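Local coordinates for SusD superfamily protein (Bacteroides thetaiotaomicron VPI-5482, PDB 3HDX) that probably binds polysaccharide at the outer membrane as a SusD-family protein, helping to capture glycans for carbohydrate metabolism, at residues Q190-N195 with S252-R257; L203-A208 with T367-E372; D239-T244 with F335-I340. One frame throughout, in Å; residues are numbered along the deposited sequence. Where two conformers were deposited one is given.

Contact 1: residues Q190-N195 with S252-R257. With EDO (1,2-ethanediol), chain I; EDO (1,2-ethanediol), chain B.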
loop_
_atom_site.group_PDB
_atom_site.type_symbol
_atom_site.label_atom_id
_atom_site.label_comp_id
_atom_site.label_asym_id
_atom_site.label_seq_id
_atom_site.Cartn_x
_atom_site.Cartn_y
_atom_site.Cartn_z
ATOM N N GLN A 190 16.388 6.860 5.003
ATOM C CA GLN A 190 15.835 5.494 4.828
ATOM C C GLN A 190 14.415 5.442 5.398
ATOM O O GLN A 190 14.154 5.933 6.487
ATOM C CB GLN A 190 16.684 4.457 5.544
ATOM C CG GLN A 190 18.021 4.214 4.907
ATOM C CD GLN A 190 18.909 3.294 5.730
ATOM O OE1 GLN A 190 18.435 2.641 6.669
ATOM N NE2 GLN A 190 20.199 3.186 5.336
ATOM N N GLY A 191 13.491 4.854 4.647
ATOM C CA GLY A 191 12.094 4.808 5.107
ATOM C C GLY A 191 11.366 6.121 5.066
ATOM O O GLY A 191 10.296 6.241 5.661
ATOM N N LYS A 192 11.946 7.116 4.383
ATOM C CA LYS A 192 11.356 8.455 4.297
ATOM C C LYS A 192 11.144 8.851 2.831
ATOM O O LYS A 192 10.015 9.171 2.407
ATOM C CB LYS A 192 12.198 9.460 5.118
ATOM C CG LYS A 192 12.239 9.014 6.601
ATOM C CD LYS A 192 12.701 10.051 7.582
ATOM C CE LYS A 192 12.505 9.561 9.016
ATOM N NZ LYS A 192 12.923 10.629 9.994
ATOM N N LEU A 193 12.200 8.804 2.048
ATOM C CA LEU A 193 12.124 9.110 0.614
ATOM C C LEU A 193 11.931 7.861 -0.273
ATOM O O LEU A 193 12.428 6.779 0.059
ATOM C CB LEU A 193 13.400 9.841 0.176
ATOM C CG LEU A 193 13.647 11.167 0.922
ATOM C CD1 LEU A 193 14.983 11.714 0.458
ATOM C CD2 LEU A 193 12.520 12.219 0.757
ATOM N N PHE A 194 11.217 8.051 -1.389
ATOM C CA PHE A 194 10.986 7.043 -2.398
ATOM C C PHE A 194 12.371 6.707 -3.006
ATOM O O PHE A 194 13.063 7.615 -3.498
ATOM C CB PHE A 194 10.041 7.661 -3.427
ATOM C CG PHE A 194 9.280 6.689 -4.237
ATOM C CD1 PHE A 194 9.826 6.141 -5.366
ATOM C CD2 PHE A 194 7.941 6.423 -3.945
ATOM C CE1 PHE A 194 9.124 5.258 -6.127
ATOM C CE2 PHE A 194 7.218 5.544 -4.745
ATOM C CZ PHE A 194 7.822 4.991 -5.844
ATOM N N ASN A 195 12.789 5.448 -2.932
ATOM C CA ASN A 195 14.090 5.042 -3.446
ATOM C C ASN A 195 13.912 4.164 -4.674
ATOM O O ASN A 195 12.778 3.872 -5.117
ATOM C CB ASN A 195 14.894 4.375 -2.306
ATOM C CG ASN A 195 14.264 3.070 -1.809
ATOM O OD1 ASN A 195 14.095 2.138 -2.587
ATOM N ND2 ASN A 195 13.946 3.003 -0.507
ATOM N N SER A 252 14.368 2.092 14.321
ATOM C CA SER A 252 15.663 1.551 13.910
ATOM C C SER A 252 15.522 0.720 12.625
ATOM O O SER A 252 16.426 0.730 11.822
ATOM C CB SER A 252 16.322 0.673 15.001
ATOM O OG SER A 252 15.454 -0.357 15.419
ATOM N N VAL A 253 14.375 0.051 12.453
ATOM C CA VAL A 253 14.074 -0.756 11.275
ATOM C C VAL A 253 13.384 0.010 10.141
ATOM O O VAL A 253 12.861 -0.620 9.215
ATOM C CB VAL A 253 13.230 -2.031 11.662
ATOM C CG1 VAL A 253 14.039 -2.911 12.634
ATOM C CG2 VAL A 253 11.814 -1.636 12.227
ATOM N N LYS A 254 13.385 1.346 10.196
ATOM C CA LYS A 254 12.690 2.176 9.175
ATOM C C LYS A 254 13.043 1.875 7.717
ATOM O O LYS A 254 12.198 1.989 6.845
ATOM C CB LYS A 254 12.829 3.679 9.456
ATOM C CG LYS A 254 14.233 4.261 9.385
ATOM C CD LYS A 254 14.201 5.714 9.830
ATOM C CE LYS A 254 15.478 6.477 9.501
ATOM N NZ LYS A 254 16.690 5.882 10.130
ATOM N N GLY A 255 14.287 1.483 7.446
ATOM C CA GLY A 255 14.690 1.132 6.093
ATOM C C GLY A 255 13.920 -0.048 5.497
ATOM O O GLY A 255 13.884 -0.232 4.278
ATOM N N SER A 256 13.313 -0.841 6.373
ATOM C CA SER A 256 12.501 -1.963 5.960
ATOM C C SER A 256 11.137 -1.573 5.395
ATOM O O SER A 256 10.443 -2.430 4.810
ATOM C CB SER A 256 12.402 -2.989 7.086
ATOM O OG SER A 256 13.698 -3.534 7.386
ATOM N N ARG A 257 10.768 -0.297 5.535
ATOM C CA ARG A 257 9.574 0.245 4.822
ATOM C C ARG A 257 10.061 0.549 3.401
ATOM O O ARG A 257 10.629 1.618 3.147
ATOM C CB ARG A 257 9.002 1.460 5.503
ATOM C CG ARG A 257 8.533 1.247 6.906
ATOM C CD ARG A 257 7.719 2.424 7.394
ATOM N NE ARG A 257 8.515 3.647 7.497
ATOM C CZ ARG A 257 9.131 4.128 8.589
ATOM N NH1 ARG A 257 9.142 3.476 9.759
ATOM N NH2 ARG A 257 9.785 5.285 8.508
HETATM C C1 EDO I . 9.446 5.808 1.190
HETATM O O1 EDO I . 8.451 5.279 0.384
HETATM C C2 EDO I . 10.272 4.738 1.811
HETATM O O2 EDO I . 9.524 4.138 2.873
HETATM C C1 EDO B . 14.540 14.593 7.700
HETATM O O1 EDO B . 13.985 13.505 8.451
HETATM C C2 EDO B . 15.863 14.111 7.131
HETATM O O2 EDO B . 16.796 13.815 8.175
HETATM O O HOH W 1 17.723 3.489 9.101
HETATM O O HOH W 2 7.712 4.858 5.068
HETATM O O HOH W 3 13.333 1.728 2.378
#

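Contact 2: residues L203-A208 with T367-E372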
loop_
_atom_site.group_PDB
_atom_site.type_symbol
_atom_site.label_atom_id
_atom_site.label_comp_id
_atom_site.label_asym_id
_atom_site.label_seq_id
_atom_site.Cartn_x
_atom_site.Cartn_y
_atom_site.Cartn_z
ATOM N N LEU A 203 6.276 -1.245 -9.770
ATOM C CA LEU A 203 6.306 -2.043 -11.024
ATOM C C LEU A 203 5.876 -3.479 -10.783
ATOM O O LEU A 203 5.037 -4.006 -11.506
ATOM C CB LEU A 203 7.691 -2.023 -11.699
ATOM C CG LEU A 203 8.056 -0.741 -12.446
ATOM C CD1 LEU A 203 9.519 -0.842 -12.845
ATOM C CD2 LEU A 203 7.197 -0.610 -13.694
ATOM N N ALA A 204 6.453 -4.106 -9.758
ATOM C CA ALA A 204 6.112 -5.497 -9.458
ATOM C C ALA A 204 4.603 -5.675 -9.241
ATOM O O ALA A 204 3.998 -6.598 -9.762
ATOM C CB ALA A 204 6.900 -6.017 -8.220
ATOM N N HIS A 205 4.039 -4.781 -8.443
ATOM C CA HIS A 205 2.608 -4.826 -8.155
ATOM C C HIS A 205 1.713 -4.464 -9.338
ATOM O O HIS A 205 0.616 -5.021 -9.458
ATOM C CB HIS A 205 2.277 -4.073 -6.868
ATOM C CG HIS A 205 2.510 -4.895 -5.645
ATOM N ND1 HIS A 205 1.733 -6.005 -5.371
ATOM C CD2 HIS A 205 3.387 -4.770 -4.616
ATOM C CE1 HIS A 205 2.143 -6.538 -4.231
ATOM N NE2 HIS A 205 3.154 -5.821 -3.760
ATOM N N ILE A 206 2.099 -3.475 -10.153
ATOM C CA ILE A 206 1.326 -3.169 -11.357
ATOM C C ILE A 206 1.284 -4.437 -12.215
ATOM O O ILE A 206 0.215 -4.865 -12.669
ATOM C CB ILE A 206 1.955 -2.046 -12.208
ATOM C CG1 ILE A 206 1.833 -0.692 -11.492
ATOM C CG2 ILE A 206 1.286 -1.986 -13.599
ATOM C CD1 ILE A 206 2.763 0.445 -12.043
ATOM N N CYS A 207 2.453 -5.047 -12.405
ATOM C CA CYS A 207 2.521 -6.254 -13.238
ATOM C C CYS A 207 1.664 -7.382 -12.685
ATOM O O CYS A 207 0.934 -8.031 -13.428
ATOM C CB CYS A 207 3.977 -6.687 -13.472
ATOM S SG CYS A 207 4.933 -5.480 -14.429
ATOM N N ALA A 208 1.744 -7.638 -11.386
ATOM C CA ALA A 208 0.917 -8.684 -10.803
ATOM C C ALA A 208 -0.592 -8.388 -10.968
ATOM O O ALA A 208 -1.368 -9.290 -11.267
ATOM C CB ALA A 208 1.242 -8.874 -9.289
ATOM N N THR A 367 8.389 -10.879 -1.134
ATOM C CA THR A 367 8.752 -12.289 -1.103
ATOM C C THR A 367 7.556 -13.173 -1.372
ATOM O O THR A 367 7.646 -14.100 -2.194
ATOM C CB THR A 367 9.462 -12.625 0.212
ATOM O OG1 THR A 367 10.628 -11.789 0.307
ATOM C CG2 THR A 367 9.823 -14.130 0.328
ATOM N N LEU A 368 6.413 -12.826 -0.778
ATOM C CA LEU A 368 5.174 -13.603 -1.031
ATOM C C LEU A 368 4.680 -13.337 -2.448
ATOM O O LEU A 368 4.159 -14.239 -3.094
ATOM C CB LEU A 368 4.074 -13.343 0.032
ATOM C CG LEU A 368 4.419 -13.848 1.432
ATOM C CD1 LEU A 368 3.463 -13.252 2.515
ATOM C CD2 LEU A 368 4.457 -15.409 1.479
ATOM N N LEU A 369 4.880 -12.117 -2.961
ATOM C CA LEU A 369 4.496 -11.776 -4.353
ATOM C C LEU A 369 5.296 -12.635 -5.307
ATOM O O LEU A 369 4.773 -13.110 -6.322
ATOM C CB LEU A 369 4.683 -10.261 -4.607
ATOM C CG LEU A 369 4.108 -9.812 -5.956
ATOM C CD1 LEU A 369 2.551 -9.922 -5.985
ATOM C CD2 LEU A 369 4.606 -8.367 -6.273
ATOM N N ARG A 370 6.587 -12.761 -5.029
ATOM C CA ARG A 370 7.445 -13.616 -5.840
ATOM C C ARG A 370 6.926 -15.068 -5.863
ATOM O O ARG A 370 6.935 -15.692 -6.919
ATOM C CB ARG A 370 8.905 -13.550 -5.376
ATOM C CG ARG A 370 9.828 -14.187 -6.371
ATOM C CD ARG A 370 11.226 -14.111 -5.899
ATOM N NE ARG A 370 12.162 -14.573 -6.899
ATOM C CZ ARG A 370 13.478 -14.506 -6.724
ATOM N NH1 ARG A 370 14.008 -13.952 -5.611
ATOM N NH2 ARG A 370 14.262 -14.932 -7.706
ATOM N N ALA A 371 6.542 -15.590 -4.698
ATOM C CA ALA A 371 5.935 -16.937 -4.612
ATOM C C ALA A 371 4.676 -17.051 -5.483
ATOM O O ALA A 371 4.526 -17.989 -6.262
ATOM C CB ALA A 371 5.680 -17.330 -3.158
ATOM N N GLU A 372 3.784 -16.078 -5.366
ATOM C CA GLU A 372 2.583 -16.013 -6.182
ATOM C C GLU A 372 2.943 -16.049 -7.678
ATOM O O GLU A 372 2.359 -16.840 -8.434
ATOM C CB GLU A 372 1.822 -14.734 -5.817
ATOM C CG GLU A 372 0.653 -14.293 -6.692
ATOM C CD GLU A 372 0.086 -12.937 -6.271
ATOM O OE1 GLU A 372 0.289 -12.502 -5.096
ATOM O OE2 GLU A 372 -0.583 -12.324 -7.123
#

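Contact 3: residues D239-T244 with F335-I340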
loop_
_atom_site.group_PDB
_atom_site.type_symbol
_atom_site.label_atom_id
_atom_site.label_comp_id
_atom_site.label_asym_id
_atom_site.label_seq_id
_atom_site.Cartn_x
_atom_site.Cartn_y
_atom_site.Cartn_z
ATOM N N ASP A 239 9.556 -6.534 16.323
ATOM C CA ASP A 239 9.847 -5.269 15.580
ATOM C C ASP A 239 8.704 -4.843 14.661
ATOM O O ASP A 239 8.526 -3.651 14.403
ATOM C CB ASP A 239 11.165 -5.368 14.802
ATOM C CG ASP A 239 12.412 -5.347 15.703
ATOM O OD1 ASP A 239 12.326 -4.939 16.897
ATOM O OD2 ASP A 239 13.511 -5.713 15.214
ATOM N N LEU A 240 7.909 -5.793 14.203
ATOM C CA LEU A 240 6.781 -5.438 13.362
ATOM C C LEU A 240 5.700 -4.723 14.152
ATOM O O LEU A 240 5.095 -3.790 13.646
ATOM C CB LEU A 240 6.194 -6.688 12.701
ATOM C CG LEU A 240 5.001 -6.532 11.759
ATOM C CD1 LEU A 240 5.351 -5.630 10.557
ATOM C CD2 LEU A 240 4.515 -7.911 11.313
ATOM N N THR A 241 5.486 -5.165 15.387
ATOM C CA THR A 241 4.346 -4.749 16.191
ATOM C C THR A 241 4.648 -3.753 17.309
ATOM O O THR A 241 3.712 -3.188 17.887
ATOM C CB THR A 241 3.681 -6.017 16.802
ATOM O OG1 THR A 241 4.618 -6.717 17.645
ATOM C CG2 THR A 241 3.168 -6.936 15.713
ATOM N N SER A 242 5.934 -3.524 17.596
ATOM C CA SER A 242 6.338 -2.625 18.660
ATOM C C SER A 242 5.882 -1.199 18.428
ATOM O O SER A 242 5.806 -0.714 17.295
ATOM C CB SER A 242 7.876 -2.571 18.740
ATOM O OG SER A 242 8.306 -1.646 19.705
ATOM N N GLU A 243 5.721 -0.483 19.539
ATOM C CA GLU A 243 5.374 0.936 19.557
ATOM C C GLU A 243 6.484 1.786 18.885
ATOM O O GLU A 243 6.249 2.909 18.453
ATOM C CB GLU A 243 5.147 1.385 21.016
ATOM C CG GLU A 243 3.925 0.754 21.716
ATOM C CD GLU A 243 4.092 -0.647 22.391
ATOM O OE1 GLU A 243 5.109 -1.391 22.153
ATOM O OE2 GLU A 243 3.134 -0.991 23.149
ATOM N N THR A 244 7.712 1.249 18.836
ATOM C CA THR A 244 8.877 1.891 18.194
ATOM C C THR A 244 9.426 1.016 17.058
ATOM O O THR A 244 10.580 1.150 16.644
ATOM C CB THR A 244 9.972 2.259 19.208
ATOM O OG1 THR A 244 10.355 1.095 19.938
ATOM C CG2 THR A 244 9.435 3.358 20.148
ATOM N N PHE A 335 -7.601 -5.563 17.811
ATOM C CA PHE A 335 -6.512 -5.788 16.867
ATOM C C PHE A 335 -5.473 -4.684 17.155
ATOM O O PHE A 335 -5.619 -3.507 16.759
ATOM C CB PHE A 335 -7.038 -5.745 15.444
ATOM C CG PHE A 335 -5.996 -5.983 14.412
ATOM C CD1 PHE A 335 -5.577 -7.278 14.180
ATOM C CD2 PHE A 335 -5.418 -4.940 13.684
ATOM C CE1 PHE A 335 -4.619 -7.576 13.246
ATOM C CE2 PHE A 335 -4.429 -5.230 12.712
ATOM C CZ PHE A 335 -4.065 -6.550 12.489
ATOM N N SER A 336 -4.432 -5.099 17.866
ATOM C CA SER A 336 -3.421 -4.210 18.401
ATOM C C SER A 336 -2.083 -4.267 17.670
ATOM O O SER A 336 -1.111 -3.660 18.120
ATOM C CB SER A 336 -3.238 -4.561 19.890
ATOM O OG SER A 336 -2.851 -5.915 20.035
ATOM N N LYS A 337 -2.028 -4.958 16.524
ATOM C CA LYS A 337 -0.791 -5.082 15.749
ATOM C C LYS A 337 -0.090 -3.731 15.551
ATOM O O LYS A 337 1.116 -3.624 15.719
ATOM C CB LYS A 337 -1.103 -5.701 14.389
ATOM C CG LYS A 337 0.062 -5.841 13.459
ATOM C CD LYS A 337 -0.387 -6.276 12.093
ATOM C CE LYS A 337 0.784 -6.350 11.113
ATOM N NZ LYS A 337 0.429 -6.996 9.781
ATOM N N ILE A 338 -0.872 -2.748 15.117
ATOM C CA ILE A 338 -0.409 -1.399 14.784
ATOM C C ILE A 338 -0.908 -0.500 15.918
ATOM O O ILE A 338 -2.132 -0.352 16.139
ATOM C CB ILE A 338 -0.905 -0.950 13.379
ATOM C CG1 ILE A 338 -0.524 -2.006 12.323
ATOM C CG2 ILE A 338 -0.369 0.454 13.076
ATOM C CD1 ILE A 338 -0.802 -1.639 10.879
ATOM N N LYS A 339 0.036 0.086 16.640
ATOM C CA LYS A 339 -0.259 0.828 17.901
ATOM C C LYS A 339 0.787 1.922 18.214
ATOM O O LYS A 339 1.488 1.916 19.246
ATOM C CB LYS A 339 -0.441 -0.180 19.052
ATOM C CG LYS A 339 0.697 -1.150 19.247
ATOM C CD LYS A 339 0.488 -2.068 20.466
ATOM C CE LYS A 339 1.579 -3.086 20.580
ATOM N NZ LYS A 339 1.578 -4.000 19.397
ATOM N N ILE A 340 0.901 2.852 17.271
ATOM C CA ILE A 340 1.862 3.961 17.353
ATOM C C ILE A 340 1.090 5.144 17.970
ATOM O O ILE A 340 0.465 5.966 17.282
ATOM C CB ILE A 340 2.473 4.288 15.986
ATOM C CG1 ILE A 340 2.996 3.026 15.288
ATOM C CG2 ILE A 340 3.596 5.282 16.164
ATOM C CD1 ILE A 340 4.001 2.162 16.110
HETATM O O HOH W 4 2.667 -1.080 16.102
HETATM O O HOH W 5 3.845 -5.591 20.422
#

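Contact 1: residues Q190-N195 with S252-R257
With CG anti to the carbonyl carbon and a bend at chi3 (-65°), Arg257 turns its guanidinium back across the 3-10 turn 254-256 toward the backbone of Gly191. Lys254, by contrast, starts in the crowded position between its backbone N and carbonyl carbon (chi1 65°) and bends only at chi4, so that its methylenes run over the carbonyl oxygen of Gln190.

Arg257 NH2 donates to Gly191 O at 3.0 Å, a fairly straight bond (159° at the hydrogen). The oxygen lies near the guanidinium plane, whereas the donor stands above the carbonyl plane. A water joins the same two groups by accepting from Arg257 NE and donating to Gly191 O, and the side chain of Asn262 also donates to this carbonyl. One face of the guanidinium rests on Lys254 CA, and further bonds to Ser249 O and Leu246 O hold its rotation.

The backbones come closest at two glycines, Gly191 CA and Gly255 CA being 4.6 Å apart. Gly191, at positive phi, brings its CA within 3.3 Å of Lys254 O in a CH...O contact. Along the flank, Lys254 CE passes 3.3 Å from Gln190 O, and one water accepts from Lys254 NZ while donating to Gln190 OE1. Lys254 NZ also bonds to Ala187 O, and the Gln190 amide to Gln173 and Asn231. A 1,2-ethanediol, probably from the crystallisation liquor, donates through O2 to Arg257 O (2.8 Å).

The contact thus joins the loop leading into helix 196-209, whose N-cap is Asn195, to the loop entering strand 259-261, while Phe194 packs on helices 104-129 and 196-209.

Contact 2: residues L203-A208 with T367-E372
Leu369 places its CD2 methyl over the centre of the His205 ring, 3.8 Å from the centroid and 13° off the ring normal, which defines a CH-pi contact on the face. The leucine reaches it with CG anti to the backbone N (chi1 -171°), the side chains crossing obliquely. Its two branches divide the work: CD2 also meets Ala204 CB at 3.8 Å, while CD1 packs against Ala208 CB at 3.7 Å. The single side chain therefore fits among residues at positions i, i+1 and i+4 of helix 196-209.

The axes of the short segments of helices 196-209 and 363-376 pass 11.3 Å apart and cross at 33°, with their N-to-C directions closer to parallel than antiparallel. At this spacing the alanines supply short methyl contacts and the leucine spans the gap between backbones. Helix 213-226 touches the same cluster through Ser220 against Leu369.

His205 is fixed by more than this methyl: NE2 is hydrogen-bonded to Asp365, and its ring stacks with Trp429. Glu372 lies at the border of the contact, its carboxylate directed to Tyr213 and Arg436.

Chemically, this is a buried apolar joint bordered by polar groups, of which His205 NE2 and the Glu372 carboxylate have partners. The aspartate partner would tend to favour a protonated imidazole, although the histidine's charge is not established, and the leucine methyl would shield one ring face from water.

Contact 3: residues D239-T244 with F335-I340
The C-terminal end of helix 237-241 meets the loop that follows strand 334-335, where the helix opens into an ST turn: Ser242 OG accepts from Thr244 N at 3.1 Å. Just before this turn, the carbonyl of Thr241, the last residue of the helix, faces the other segment and receives Lys339 NZ at 2.7 Å. The donor stands 38° out of the carbonyl plane, above it rather than along a lone pair.

Lys339 gets there from the crowded chi1 position (54°), with its chain extended until a final bend at chi4 (-63°). The bend also lets NZ donate to Ser336 O, 3.0 Å away in its own segment, and a water accepts a third bond from NZ while donating to Thr241 OG1. That hydroxyl is also hydrogen-bonded to Ile237 O. A second water accepts from Lys339 N and can donate to Thr241 O, one of several acceptors competing for its protons, so this oxygen is approached by both the ammonium and the water.

Around this polar centre, aliphatic parts fill in. Thr241 CG2 meets Lys337 CG at 4.0 Å, the side chains crossing at about a right angle, and Leu240 CD2 touches Lys337 CE farther along. The ammonium of Lys337 lies beyond, paired with Glu427. Glu243, bent at chi2, crosses the Lys339 chain obliquely, OE2 coming 3.7 Å from Lys339 CE. Ile340 CD1 presses on Glu243 O at 3.3 Å.

The chemistry is that of a lysine ammonium gripped by two carbonyls and a water beside a helix C-terminus. Its positive charge would be expected to complement the partial negative charge of that end, while Glu243 OE2, 5.1 Å from Lys339 NZ, probably adds longer-range electrostatic attraction without direct pairing.

Overall arrangement
From the N terminus, the chain reaches 190-195, then helix segment 203-208, the 239-244 turn and 252-257, where contact 1 closes the first loop, over 56 intervening residues. Contact 3 closes next, when 335-340 returns to 239-244, and contact 2 last, when 367-372 packs on 203-208. Contact 3 therefore falls wholly within the span of contact 2, whereas contact 1 crosses both. Contacts 1 and 3 touch through Val253 CG1 and Asp239 OD2, 3.8 Å apart; contacts 2 and 3 remain about 10 Å apart at their nearest atoms. Together they tie helices 196-209, 237-241 and 363-376 to the loops adjoining strands 259-261 and 334-335.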